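Local coordinates for protein transcriptional regulator (Streptococcus thermophilus LMD-9, PDB 5JUB) that binds DNA when in complex with its signalling peptide ComS and, as a helix-turn-helix transcriptional regulator, probably switches on competence genes in response to that peptide, at a contact of chain A with DNA. Sequence-based numbering; all coordinates share one arbitrary frame.

A contact of chain A with DNA. Residues 36, 39, 44-46. With nucleotides of chain B.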
ATOM      1  N   GLN A  36     -34.823   7.204 -10.378  1.00 61.71           N
ATOM      2  CA  GLN A  36     -34.657   5.765 -10.537  1.00 63.92           C
ATOM      3  C   GLN A  36     -33.762   5.164  -9.459  1.00 59.93           C
ATOM      4  O   GLN A  36     -33.946   3.999  -9.087  1.00 61.84           O
ATOM      5  CB  GLN A  36     -34.099   5.448 -11.926  1.00 59.33           C
ATOM      6  CG  GLN A  36     -34.068   3.966 -12.258  1.00 63.37           C
ATOM      7  CD  GLN A  36     -35.426   3.303 -12.112  1.00 64.21           C
ATOM      8  OE1 GLN A  36     -36.465   3.926 -12.335  1.00 65.52           O
ATOM      9  NE2 GLN A  36     -35.425   2.032 -11.731  1.00 62.87           N
ATOM     10  N   ARG A  39     -36.033   4.187  -6.759  1.00 56.30           N
ATOM     11  CA  ARG A  39     -36.724   2.937  -7.055  1.00 59.66           C
ATOM     12  C   ARG A  39     -35.800   1.738  -6.874  1.00 65.06           C
ATOM     13  O   ARG A  39     -36.232   0.675  -6.413  1.00 66.16           O
ATOM     14  CB  ARG A  39     -37.283   2.962  -8.477  1.00 62.10           C
ATOM     15  CG  ARG A  39     -38.354   4.010  -8.729  1.00 63.35           C
ATOM     16  CD  ARG A  39     -39.058   3.740 -10.051  1.00 62.20           C
ATOM     17  NE  ARG A  39     -40.044   4.762 -10.388  1.00 62.49           N
ATOM     18  CZ  ARG A  39     -39.839   5.734 -11.270  1.00 66.26           C
ATOM     19  NH1 ARG A  39     -38.682   5.819 -11.910  1.00 63.30           N
ATOM     20  NH2 ARG A  39     -40.795   6.621 -11.517  1.00 70.06           N
ATOM     21  N   GLU A  44     -38.187  -1.245  -5.748  1.00 70.34           N
ATOM     22  CA  GLU A  44     -39.337  -1.185  -6.643  1.00 68.60           C
ATOM     23  C   GLU A  44     -38.971  -1.599  -8.060  1.00 70.14           C
ATOM     24  O   GLU A  44     -39.838  -2.058  -8.814  1.00 79.30           O
ATOM     25  CB  GLU A  44     -39.933   0.224  -6.634  1.00 73.06           C
ATOM     26  CG  GLU A  44     -40.473   0.657  -5.280  1.00 72.28           C
ATOM     27  CD  GLU A  44     -40.924   2.104  -5.266  1.00 75.39           C
ATOM     28  OE1 GLU A  44     -41.007   2.693  -4.166  1.00 69.16           O
ATOM     29  OE2 GLU A  44     -41.192   2.657  -6.354  1.00 80.38           O
ATOM     30  N   SER A  45     -37.705  -1.448  -8.442  1.00 64.07           N
ATOM     31  CA  SER A  45     -37.236  -1.848  -9.760  1.00 68.36           C
ATOM     32  C   SER A  45     -35.898  -2.555  -9.621  1.00 66.38           C
ATOM     33  O   SER A  45     -35.073  -2.182  -8.781  1.00 67.36           O
ATOM     34  CB  SER A  45     -37.098  -0.643 -10.700  1.00 67.67           C
ATOM     35  OG  SER A  45     -38.362  -0.074 -10.993  1.00 72.98           O
ATOM     36  N   LEU A  46     -35.691  -3.580 -10.444  1.00 64.64           N
ATOM     37  CA  LEU A  46     -34.436  -4.319 -10.438  1.00 72.47           C
ATOM     38  C   LEU A  46     -33.440  -3.615 -11.343  1.00 66.25           C
ATOM     39  O   LEU A  46     -33.711  -3.453 -12.540  1.00 66.76           O
ATOM     40  CB  LEU A  46     -34.653  -5.749 -10.903  1.00 75.08           C
ATOM     41  CG  LEU A  46     -33.596  -6.778 -10.501  1.00 65.75           C
ATOM     42  CD1 LEU A  46     -33.423  -6.797  -8.990  1.00 64.78           C
ATOM     43  CD2 LEU A  46     -33.979  -8.157 -11.014  1.00 73.64           C
TER
ATOM     44  P    DA B  12     -38.213  -3.960 -12.955  1.00 70.52           P
ATOM     45  OP1  DA B  12     -37.516  -4.823 -11.977  1.00 78.94           O
ATOM     46  OP2  DA B  12     -39.338  -3.116 -12.492  1.00 66.65           O
ATOM     47  O5'  DA B  12     -37.138  -3.021 -13.673  1.00 64.53           O
ATOM     48  C5'  DA B  12     -36.804  -3.259 -15.038  1.00 65.15           C
ATOM     49  C4'  DA B  12     -35.825  -2.222 -15.564  1.00 68.44           C
ATOM     50  O4'  DA B  12     -36.464  -1.433 -16.596  1.00 69.71           O
ATOM     51  C3'  DA B  12     -35.323  -1.218 -14.544  1.00 65.50           C
ATOM     52  O3'  DA B  12     -34.039  -0.755 -14.931  1.00 65.48           O
ATOM     53  C2'  DA B  12     -36.367  -0.109 -14.631  1.00 62.08           C
ATOM     54  C1'  DA B  12     -36.745  -0.133 -16.112  1.00 67.33           C
ATOM     55  N9   DA B  12     -38.157   0.145 -16.349  1.00 73.62           N
ATOM     56  C8   DA B  12     -39.221  -0.343 -15.644  1.00 72.11           C
ATOM     57  N7   DA B  12     -40.384   0.076 -16.083  1.00 63.61           N
ATOM     58  C5   DA B  12     -40.058   0.893 -17.152  1.00 69.47           C
ATOM     59  C6   DA B  12     -40.846   1.645 -18.046  1.00 67.97           C
ATOM     60  N6   DA B  12     -42.181   1.687 -17.992  1.00 70.11           N
ATOM     61  N1   DA B  12     -40.208   2.352 -19.000  1.00 69.19           N
ATOM     62  C2   DA B  12     -38.871   2.309 -19.050  1.00 72.74           C
ATOM     63  N3   DA B  12     -38.025   1.640 -18.269  1.00 68.45           N
ATOM     64  C4   DA B  12     -38.690   0.947 -17.331  1.00 69.59           C
ATOM     65  P    DT B  13     -33.260   0.334 -14.044  1.00 64.36           P
ATOM     66  OP1  DT B  13     -31.819   0.067 -14.228  1.00 62.81           O
ATOM     67  OP2  DT B  13     -33.832   0.326 -12.678  1.00 59.09           O
ATOM     68  O5'  DT B  13     -33.631   1.728 -14.738  1.00 78.48           O
ATOM     69  C5'  DT B  13     -33.331   1.930 -16.115  1.00 65.75           C
ATOM     70  C4'  DT B  13     -34.025   3.170 -16.659  1.00 64.85           C
ATOM     71  O4'  DT B  13     -35.453   2.982 -16.655  1.00 65.03           O
ATOM     72  C3'  DT B  13     -33.777   4.466 -15.878  1.00 67.44           C
ATOM     73  O3'  DT B  13     -32.931   5.325 -16.635  1.00 66.10           O
ATOM     74  C2'  DT B  13     -35.182   5.073 -15.682  1.00 57.34           C
ATOM     75  C1'  DT B  13     -36.041   4.251 -16.636  1.00 59.05           C
ATOM     76  N1   DT B  13     -37.466   4.118 -16.211  1.00 67.08           N
ATOM     77  C2   DT B  13     -38.443   4.754 -16.939  1.00 64.85           C
ATOM     78  O2   DT B  13     -38.209   5.429 -17.925  1.00 66.38           O
ATOM     79  N3   DT B  13     -39.718   4.567 -16.473  1.00 66.43           N
ATOM     80  C4   DT B  13     -40.104   3.826 -15.373  1.00 71.31           C
ATOM     81  O4   DT B  13     -41.278   3.719 -15.032  1.00 62.89           O
ATOM     82  C5   DT B  13     -39.029   3.185 -14.652  1.00 63.51           C
ATOM     83  C7   DT B  13     -39.324   2.353 -13.439  1.00 59.24           C
ATOM     84  C6   DT B  13     -37.776   3.360 -15.101  1.00 65.13           C
TER
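Leu46 meets the DNA strand first, through its main chain: its amide N donates a nearly straight hydrogen bond (161° at the hydrogen) to OP1 of the DA12 phosphate, 2.7 Å away. Its side chain turns away from the strand, although CB still lies against the same phosphate oxygen. Ser45 comes in on the other phosphate oxygen of DA12. Its OG, beside the backbone N at a chi1 of -67°, lies 3.5 Å from OP2, a polar approach rather than a hydrogen bond, while CB packs loosely against the deoxyribose C2'. The hydroxyl also borders the methyl C7 of the next base, DT13.

At DT13 the contact passes to Gln36, whose CG lies anti to the backbone N (chi1 -172°) before the chain bends at chi2, bringing CG alongside the sugar-phosphate, 3.7 Å from C3'. The amide NE2 donates a bent bond to the DT13 phosphate oxygen OP2 (2.5 Å), which stands well outside the amide plane. OE1 points toward the thymine and, lying at the guanidinium edge near its plane, accepts a hydrogen bond from Arg39 NH1 (2.9 Å); this tie should fix which way round the amide is turned. The extended Arg39 lays its CD 3.7 Å from thymine C7, and one guanidinium face lies over the methyl-bearing edge of the base, the planes modestly tilted, with NH1 3.8 Å from C5. The thymine methyl, on the major-groove side of its paired base, is thus bordered by Arg39, Ser45 and Gln36 OE1, a contact that may favour thymine here.

Gln36 and Arg39 stand one turn apart on helix 34-42, the recognition helix of the N-terminal helix-turn-helix domain, whereas Ser45 and Leu46 belong to the loop leading to helix 49-59.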